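Local structure of hypothetical sensory transduction histidine kinase (Methanosarcina mazei, 3LI9) at residues Asp229-Val238 against Ile250-Asp260. The protein is probably a membrane histidine kinase that phosphorylates itself on histidine with ATP, this piece being its extracellular sensor domain of the Cache (PDC) type. Sequence-based numbering, arbitrary orientation.
Sequences DIREGIGGHV and IMFYEPVKTGD
Tyr253 sets CG between its backbone N and carbonyl carbon (chi1 46°), which lays the ring back across Gly236, while Asp229, with CG beside its own N and anti to the carbonyl carbon (chi1 -78°), turns OD2 to the phenol. Tyr253 OH donates to Asp229 OD2 at 2.6 Å, on the anti side of the carboxylate; OD2 sits in the plane of the ring, at its edge. A water bridges the same hydroxyl to His237 O, donating to both, so the phenol oxygen has two partners. The CA of Gly236 stands over one face of the ring, 4.0 Å from the centroid and 26° off the normal, a CH-pi contact; a CB on Gly236 would run into the hydroxyl. Ile230 CG1 approaches Tyr253 CD1 obliquely at 3.9 Å. Trimming Tyr253 to an alanine would probably leave the Asp229 carboxylate without its phenol donor and open a gap between Gly236 and Ile230. The backbone that carries these groups includes the hairpin of strands 236-241 and 248-256, the former an outermost strand of the four-stranded antiparallel sheet in this Cache (PDC-fold) sensor domain. Its register rests on two hydrogen-bonded pairs: Gly236 with Tyr253, where Tyr253 N reaches Gly236 O nearly straight at 3.0 Å, and Val238 with Met251, where Met251 N reaches Val238 O at 2.9 Å. On the face that carries Tyr253, Val238 CG2 lies alongside selenomethionine Met251 CB at 4.0 Å. Between those pairs, His237 and Phe252 point to the other sheet face, toward helix 13-48, with His237 CB 3.6 Å from Phe252 CD1. Gly233, at positive phi, ends helix 221-231 in a Schellman motif, and two waters tie Arg231 O and Gly233 O to the separate carboxylate oxygens of Asp260.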
ATOM      1  N   ASP A 229      17.385   4.647   6.400  1.00 18.05           N
ATOM      2  CA  ASP A 229      17.039   5.870   5.618  1.00 18.37           C
ATOM      3  C   ASP A 229      15.661   5.751   4.967  1.00 18.29           C
ATOM      4  O   ASP A 229      14.831   6.657   5.063  1.00 17.68           O
ATOM      5  CB  ASP A 229      18.041   6.104   4.537  1.00 18.79           C
ATOM      6  CG  ASP A 229      19.381   6.744   5.085  1.00 23.52           C
ATOM      7  OD1 ASP A 229      19.443   6.987   6.308  1.00 25.96           O
ATOM      8  OD2 ASP A 229      20.266   7.001   4.258  1.00 27.62           O
ATOM      9  N   ILE A 230      15.448   4.611   4.293  1.00 15.85           N
ATOM     10  CA  ILE A 230      14.091   4.369   3.731  1.00 14.73           C
ATOM     11  C   ILE A 230      12.936   4.452   4.731  1.00 14.26           C
ATOM     12  O   ILE A 230      11.848   4.962   4.440  1.00 16.08           O
ATOM     13  CB  ILE A 230      14.175   2.960   3.041  1.00 13.63           C
ATOM     14  CG1 ILE A 230      14.993   3.118   1.775  1.00 16.31           C
ATOM     15  CG2 ILE A 230      12.786   2.398   2.772  1.00 15.36           C
ATOM     16  CD1 ILE A 230      15.485   1.771   1.108  1.00 14.38           C
ATOM     17  N   ARG A 231      13.133   3.898   5.937  1.00 15.15           N
ATOM     18  CA  ARG A 231      12.143   3.920   6.991  1.00 19.03           C
ATOM     19  C   ARG A 231      11.768   5.397   7.336  1.00 17.80           C
ATOM     20  O   ARG A 231      10.561   5.696   7.578  1.00 17.83           O
ATOM     21  CB  ARG A 231      12.723   3.201   8.213  1.00 19.15           C
ATOM     22  CG  ARG A 231      11.833   3.190   9.411  1.00 19.45           C
ATOM     23  CD  ARG A 231      10.593   2.366   9.243  1.00 31.35           C
ATOM     24  NE  ARG A 231       9.840   2.476  10.476  1.00 38.24           N
ATOM     25  CZ  ARG A 231       8.924   3.408  10.748  1.00 39.71           C
ATOM     26  NH1 ARG A 231       8.535   4.302   9.839  1.00 39.83           N
ATOM     27  NH2 ARG A 231       8.336   3.404  11.932  1.00 39.07           N
ATOM     28  N   GLU A 232      12.748   6.282   7.261  1.00 18.77           N
ATOM     29  CA  GLU A 232      12.525   7.707   7.554  1.00 21.12           C
ATOM     30  C   GLU A 232      12.118   8.537   6.323  1.00 20.17           C
ATOM     31  O   GLU A 232      12.011   9.768   6.404  1.00 20.00           O
ATOM     32  CB  GLU A 232      13.819   8.324   8.152  1.00 21.89           C
ATOM     33  CG  GLU A 232      14.213   7.708   9.488  1.00 27.54           C
ATOM     34  CD  GLU A 232      15.556   8.247  10.028  1.00 41.67           C
ATOM     35  OE1 GLU A 232      16.628   8.061   9.388  1.00 47.83           O
ATOM     36  OE2 GLU A 232      15.551   8.867  11.111  1.00 49.03           O
ATOM     37  N   GLY A 233      11.947   7.892   5.171  1.00 19.06           N
ATOM     38  CA  GLY A 233      11.644   8.612   3.939  1.00 17.73           C
ATOM     39  C   GLY A 233      12.716   9.498   3.343  1.00 18.60           C
ATOM     40  O   GLY A 233      12.405  10.526   2.718  1.00 17.80           O
ATOM     41  N   ILE A 234      13.970   9.080   3.519  1.00 16.74           N
ATOM     42  CA  ILE A 234      15.136   9.789   3.068  1.00 18.71           C
ATOM     43  C   ILE A 234      15.738   9.049   1.861  1.00 16.36           C
ATOM     44  O   ILE A 234      15.808   7.812   1.862  1.00 17.19           O
ATOM     45  CB  ILE A 234      16.139   9.854   4.197  1.00 18.92           C
ATOM     46  CG1 ILE A 234      15.572  10.677   5.344  1.00 22.29           C
ATOM     47  CG2 ILE A 234      17.444  10.360   3.707  1.00 20.63           C
ATOM     48  CD1 ILE A 234      16.469  10.601   6.567  1.00 27.13           C
ATOM     49  N   GLY A 235      16.105   9.825   0.849  1.00 17.68           N
ATOM     50  CA  GLY A 235      16.748   9.385  -0.397  1.00 16.17           C
ATOM     51  C   GLY A 235      18.268   9.377  -0.180  1.00 18.73           C
ATOM     52  O   GLY A 235      18.785  10.131   0.647  1.00 20.02           O
ATOM     53  N   GLY A 236      18.963   8.598  -0.951  1.00 17.22           N
ATOM     54  CA  GLY A 236      20.429   8.531  -0.712  1.00 19.21           C
ATOM     55  C   GLY A 236      21.002   7.440  -1.536  1.00 19.71           C
ATOM     56  O   GLY A 236      20.380   6.891  -2.438  1.00 17.92           O
ATOM     57  N   HIS A 237      22.292   7.166  -1.359  1.00 18.04           N
ATOM     58  CA  HIS A 237      22.836   6.007  -2.055  1.00 18.46           C
ATOM     59  C   HIS A 237      23.921   5.376  -1.153  1.00 19.87           C
ATOM     60  O   HIS A 237      24.481   6.030  -0.259  1.00 19.37           O
ATOM     61  CB  HIS A 237      23.356   6.264  -3.456  1.00 18.15           C
ATOM     62  CG  HIS A 237      24.366   7.369  -3.553  1.00 21.11           C
ATOM     63  ND1 HIS A 237      25.742   7.165  -3.440  1.00 26.83           N
ATOM     64  CD2 HIS A 237      24.191   8.689  -3.767  1.00 19.34           C
ATOM     65  CE1 HIS A 237      26.363   8.326  -3.586  1.00 20.29           C
ATOM     66  NE2 HIS A 237      25.446   9.269  -3.789  1.00 26.39           N
ATOM     67  N   VAL A 238      24.079   4.073  -1.271  1.00 19.09           N
ATOM     68  CA  VAL A 238      25.177   3.361  -0.535  1.00 21.32           C
ATOM     69  C   VAL A 238      26.026   2.609  -1.526  1.00 22.58           C
ATOM     70  O   VAL A 238      25.554   2.192  -2.563  1.00 21.39           O
ATOM     71  CB  VAL A 238      24.671   2.398   0.553  1.00 20.07           C
ATOM     72  CG1 VAL A 238      24.085   3.167   1.694  1.00 21.19           C
ATOM     73  CG2 VAL A 238      23.692   1.304  -0.069  1.00 21.89           C
ATOM     74  N   ILE A 250      26.290   0.200  -6.511  1.00 24.83           N
ATOM     75  CA  ILE A 250      25.765   1.297  -5.748  1.00 22.27           C
ATOM     76  C   ILE A 250      24.254   1.104  -5.749  1.00 20.41           C
ATOM     77  O   ILE A 250      23.714   0.815  -6.811  1.00 21.97           O
ATOM     78  CB  ILE A 250      26.057   2.602  -6.474  1.00 22.45           C
ATOM     79  CG1 ILE A 250      27.588   2.759  -6.641  1.00 25.71           C
ATOM     80  CG2 ILE A 250      25.611   3.797  -5.610  1.00 21.57           C
ATOM     81  CD1 ILE A 250      27.900   3.655  -7.755  1.00 30.54           C
HETATM   82  N   MSE A 251      23.634   1.261  -4.591  1.00 18.93           N
HETATM   83  CA  MSE A 251      22.160   1.166  -4.521  1.00 18.25           C
HETATM   84  C   MSE A 251      21.717   2.621  -4.304  1.00 17.28           C
HETATM   85  O   MSE A 251      22.017   3.214  -3.226  1.00 17.76           O
HETATM   86  CB  MSE A 251      21.842   0.196  -3.400  1.00 21.04           C
HETATM   87  CG  MSE A 251      20.628   0.426  -2.626  1.00 26.95           C
HETATM   88 SE   MSE A 251      20.362  -1.062  -1.372  1.00 38.02          SE
HETATM   89  CE  MSE A 251      21.095  -2.383  -2.409  1.00 15.50           C
ATOM     90  N   PHE A 252      20.933   3.140  -5.263  1.00 16.30           N
ATOM     91  CA  PHE A 252      20.340   4.454  -5.164  1.00 16.29           C
ATOM     92  C   PHE A 252      18.884   4.288  -4.718  1.00 17.40           C
ATOM     93  O   PHE A 252      18.164   3.443  -5.304  1.00 19.74           O
ATOM     94  CB  PHE A 252      20.319   5.154  -6.467  1.00 15.92           C
ATOM     95  CG  PHE A 252      21.685   5.414  -7.060  1.00 16.65           C
ATOM     96  CD1 PHE A 252      22.288   6.650  -6.848  1.00 17.07           C
ATOM     97  CD2 PHE A 252      22.271   4.451  -7.871  1.00 17.92           C
ATOM     98  CE1 PHE A 252      23.585   6.895  -7.456  1.00 18.12           C
ATOM     99  CE2 PHE A 252      23.512   4.687  -8.495  1.00 22.05           C
ATOM    100  CZ  PHE A 252      24.157   5.887  -8.255  1.00 19.16           C
ATOM    101  N   TYR A 253      18.505   4.952  -3.642  1.00 15.78           N
ATOM    102  CA  TYR A 253      17.116   4.747  -3.174  1.00 14.85           C
ATOM    103  C   TYR A 253      16.469   6.127  -3.051  1.00 16.51           C
ATOM    104  O   TYR A 253      17.087   7.095  -2.551  1.00 14.92           O
ATOM    105  CB  TYR A 253      17.023   3.986  -1.877  1.00 15.73           C
ATOM    106  CG  TYR A 253      17.992   4.474  -0.789  1.00 14.36           C
ATOM    107  CD1 TYR A 253      17.607   5.428   0.137  1.00 15.90           C
ATOM    108  CD2 TYR A 253      19.330   4.019  -0.799  1.00 17.16           C
ATOM    109  CE1 TYR A 253      18.528   5.876   1.124  1.00 20.02           C
ATOM    110  CE2 TYR A 253      20.249   4.487   0.152  1.00 16.73           C
ATOM    111  CZ  TYR A 253      19.868   5.371   1.083  1.00 19.65           C
ATOM    112  OH  TYR A 253      20.856   5.806   1.990  1.00 20.67           O
ATOM    113  N   GLU A 254      15.200   6.229  -3.481  1.00 13.33           N
ATOM    114  CA  GLU A 254      14.504   7.545  -3.418  1.00 14.41           C
ATOM    115  C   GLU A 254      13.094   7.281  -2.953  1.00 14.04           C
ATOM    116  O   GLU A 254      12.449   6.307  -3.346  1.00 13.41           O
ATOM    117  CB  GLU A 254      14.482   8.232  -4.788  1.00 13.56           C
ATOM    118  CG  GLU A 254      15.850   8.796  -5.219  1.00 13.71           C
ATOM    119  CD  GLU A 254      16.265   9.954  -4.351  1.00 20.34           C
ATOM    120  OE1 GLU A 254      15.458  10.567  -3.645  1.00 19.29           O
ATOM    121  OE2 GLU A 254      17.471  10.236  -4.389  1.00 20.00           O
ATOM    122  N   PRO A 255      12.595   8.112  -2.010  1.00 13.98           N
ATOM    123  CA  PRO A 255      11.321   7.844  -1.389  1.00 13.15           C
ATOM    124  C   PRO A 255      10.129   8.054  -2.289  1.00 12.51           C
ATOM    125  O   PRO A 255      10.107   8.973  -3.116  1.00 14.13           O
ATOM    126  CB  PRO A 255      11.272   8.838  -0.220  1.00 15.35           C
ATOM    127  CG  PRO A 255      12.193   9.930  -0.621  1.00 15.27           C
ATOM    128  CD  PRO A 255      13.312   9.263  -1.396  1.00 14.24           C
ATOM    129  N   VAL A 256       9.150   7.198  -2.033  1.00 13.11           N
ATOM    130  CA  VAL A 256       7.812   7.314  -2.658  1.00 14.53           C
ATOM    131  C   VAL A 256       6.968   8.016  -1.660  1.00 15.28           C
ATOM    132  O   VAL A 256       6.706   7.462  -0.636  1.00 16.23           O
ATOM    133  CB  VAL A 256       7.313   5.870  -2.935  1.00 12.79           C
ATOM    134  CG1 VAL A 256       5.842   5.881  -3.403  1.00 17.27           C
ATOM    135  CG2 VAL A 256       8.188   5.277  -4.064  1.00 15.53           C
ATOM    136  N   LYS A 257       6.540   9.256  -1.966  1.00 17.71           N
ATOM    137  CA  LYS A 257       5.930  10.179  -0.989  1.00 19.44           C
ATOM    138  C   LYS A 257       4.764   9.527  -0.251  1.00 18.24           C
ATOM    139  O   LYS A 257       4.608   9.704   0.938  1.00 20.68           O
ATOM    140  CB  LYS A 257       5.426  11.399  -1.819  1.00 19.99           C
ATOM    141  CG  LYS A 257       4.992  12.579  -1.070  1.00 29.54           C
ATOM    142  CD  LYS A 257       4.802  13.752  -2.090  1.00 37.65           C
ATOM    143  CE  LYS A 257       4.123  14.913  -1.418  1.00 45.09           C
ATOM    144  NZ  LYS A 257       2.746  14.464  -1.057  1.00 47.03           N
ATOM    145  N   THR A 258       3.918   8.776  -0.956  1.00 16.65           N
ATOM    146  CA  THR A 258       2.750   8.162  -0.341  1.00 16.55           C
ATOM    147  C   THR A 258       3.237   6.922   0.435  1.00 17.08           C
ATOM    148  O   THR A 258       3.681   5.941  -0.134  1.00 20.69           O
ATOM    149  CB  THR A 258       1.725   7.778  -1.420  1.00 16.57           C
ATOM    150  OG1 THR A 258       1.391   8.964  -2.108  1.00 17.07           O
ATOM    151  CG2 THR A 258       0.427   7.217  -0.737  1.00 17.98           C
ATOM    152  N   GLY A 259       3.228   7.004   1.761  1.00 17.87           N
ATOM    153  CA  GLY A 259       3.684   5.889   2.567  1.00 17.47           C
ATOM    154  C   GLY A 259       5.187   5.820   2.862  1.00 17.55           C
ATOM    155  O   GLY A 259       5.608   4.948   3.630  1.00 17.26           O
ATOM    156  N   ASP A 260       5.981   6.686   2.258  1.00 15.79           N
ATOM    157  CA  ASP A 260       7.470   6.551   2.320  1.00 16.91           C
ATOM    158  C   ASP A 260       7.938   5.155   1.981  1.00 14.68           C
ATOM    159  O   ASP A 260       8.741   4.545   2.694  1.00 15.19           O
ATOM    160  CB  ASP A 260       7.927   6.949   3.726  1.00 15.11           C
ATOM    161  CG  ASP A 260       7.989   8.510   3.867  1.00 22.33           C
ATOM    162  OD1 ASP A 260       8.041   9.245   2.835  1.00 23.48           O
ATOM    163  OD2 ASP A 260       8.013   8.961   5.024  1.00 25.96           O
TER
HETATM  164  O   HOH W   1       8.633   7.894   7.421  1.00 33.27           O
HETATM  165  O   HOH W   2       9.845  11.291   2.041  1.00 32.77           O
HETATM  166  O   HOH W   3      19.482   8.362  -4.725  1.00 19.49           O
HETATM  167  O   HOH W   4      23.469   6.520   2.307  1.00 28.52           O